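L-iditol 2-dehydrogenase (Clostridium scindens, PDB 4OH1) probably oxidises L-iditol and related polyols with NAD+ as a zinc-dependent member of the alcohol dehydrogenase family. Local coordinates at residues 104-107 against 111-114. Numbering follows the deposited sequence.
Sequences KYCG and NCRE. With ZN (zinc ion), chain C.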
loop_
_atom_site.group_PDB
_atom_site.type_symbol
_atom_site.label_atom_id
_atom_site.label_comp_id
_atom_site.label_asym_id
_atom_site.label_seq_id
_atom_site.Cartn_x
_atom_site.Cartn_y
_atom_site.Cartn_z
ATOM N N LYS A 104 8.301 -8.118 25.181
ATOM C CA LYS A 104 7.746 -9.463 25.174
ATOM C C LYS A 104 6.259 -9.428 24.816
ATOM O O LYS A 104 5.423 -8.971 25.602
ATOM C CB LYS A 104 7.919 -10.106 26.545
ATOM C CG LYS A 104 7.368 -11.555 26.659
ATOM C CD LYS A 104 7.981 -12.444 25.633
ATOM C CE LYS A 104 7.706 -13.888 25.869
ATOM N NZ LYS A 104 6.269 -14.146 25.754
ATOM N N TYR A 105 5.934 -9.967 23.645
ATOM C CA TYR A 105 4.551 -10.023 23.199
ATOM C C TYR A 105 3.849 -11.269 23.785
ATOM O O TYR A 105 4.469 -12.314 23.911
ATOM C CB TYR A 105 4.535 -10.080 21.667
ATOM C CG TYR A 105 5.463 -9.058 21.060
ATOM C CD1 TYR A 105 5.367 -7.710 21.423
ATOM C CD2 TYR A 105 6.446 -9.427 20.151
ATOM C CE1 TYR A 105 6.230 -6.749 20.898
ATOM C CE2 TYR A 105 7.324 -8.462 19.598
ATOM C CZ TYR A 105 7.194 -7.122 19.978
ATOM O OH TYR A 105 8.009 -6.133 19.470
ATOM N N CYS A 106 2.572 -11.172 24.128
ATOM C CA CYS A 106 1.901 -12.292 24.792
ATOM C C CYS A 106 1.399 -13.309 23.771
ATOM O O CYS A 106 1.142 -14.475 24.108
ATOM C CB CYS A 106 0.736 -11.781 25.643
ATOM S SG CYS A 106 -0.743 -11.426 24.700
ATOM N N GLY A 107 1.184 -12.877 22.532
ATOM C CA GLY A 107 0.786 -13.802 21.482
ATOM C C GLY A 107 -0.609 -14.319 21.646
ATOM O O GLY A 107 -1.035 -15.176 20.871
ATOM N N ASN A 111 -4.687 -7.562 19.726
ATOM C CA ASN A 111 -3.669 -6.877 18.959
ATOM C C ASN A 111 -2.562 -7.819 18.449
ATOM O O ASN A 111 -2.099 -7.728 17.268
ATOM C CB ASN A 111 -3.105 -5.730 19.774
ATOM C CG ASN A 111 -4.094 -4.581 19.892
ATOM O OD1 ASN A 111 -4.858 -4.319 18.991
ATOM N ND2 ASN A 111 -4.093 -3.925 21.004
ATOM N N CYS A 112 -2.123 -8.703 19.346
ATOM C CA CYS A 112 -1.112 -9.656 19.002
ATOM C C CYS A 112 -1.613 -10.440 17.824
ATOM O O CYS A 112 -0.924 -10.557 16.858
ATOM C CB CYS A 112 -0.772 -10.595 20.180
ATOM S SG CYS A 112 0.601 -9.884 21.160
ATOM N N ARG A 113 -2.838 -10.944 17.881
ATOM C CA ARG A 113 -3.283 -11.835 16.823
ATOM C C ARG A 113 -3.873 -11.151 15.577
ATOM O O ARG A 113 -4.404 -11.817 14.680
ATOM C CB ARG A 113 -4.160 -12.880 17.432
ATOM C CG ARG A 113 -3.215 -13.755 18.307
ATOM C CD ARG A 113 -3.906 -14.759 19.117
ATOM N NE ARG A 113 -5.110 -14.278 19.779
ATOM C CZ ARG A 113 -5.897 -15.092 20.487
ATOM N NH1 ARG A 113 -5.565 -16.385 20.638
ATOM N NH2 ARG A 113 -7.008 -14.636 21.045
ATOM N N GLU A 114 -3.715 -9.830 15.533
ATOM C CA GLU A 114 -3.945 -9.024 14.340
ATOM C C GLU A 114 -2.593 -8.605 13.783
ATOM O O GLU A 114 -2.527 -7.925 12.781
ATOM C CB GLU A 114 -4.808 -7.810 14.661
ATOM C CG GLU A 114 -6.332 -8.157 14.802
ATOM C CD GLU A 114 -7.200 -7.002 15.219
ATOM O OE1 GLU A 114 -6.664 -5.903 15.429
ATOM O OE2 GLU A 114 -8.429 -7.182 15.395
HETATM ZN ZN ZN C . -0.549 -9.550 23.256
#
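Gly107 and Cys112 bring the backbones closest, 5.2 Å between their CA atoms, where the loop after strand 103-104 faces the short helix 110-113. Between the two segments sits a zinc ion, held by Cys106 SG and by Cys112 SG at 2.4 Å each; sharing the metal leaves the two sulfurs, Cys106 SG and Cys112 SG, 4.1 Å apart. With chi1 at 80°, Cys106 SG is flanked by its backbone N and C and turned to the zinc. Cys112 SG has a second tie: Gly107 N donates a hydrogen bond to it at 3.3 Å, with an N-H...S angle of 151°, which would probably temper the negative charge of a thiolate. The CB of Tyr105 lies 4.0 Å from Cys112 SG, while its ring extends off in another direction. The Arg113 chain runs past the Gly107 carbonyl, CD to O 3.4 Å, and, bent at chi3, carries its guanidinium to the second subunit, where Arg113 NH1 hydrogen-bonds Ile141 O and the group makes a cation-pi contact with Phe142, both of that subunit. Cys109 and Cys120 complete the four-cysteine site, the structural zinc lobe characteristic of zinc-containing alcohol dehydrogenases, here beside a subunit interface.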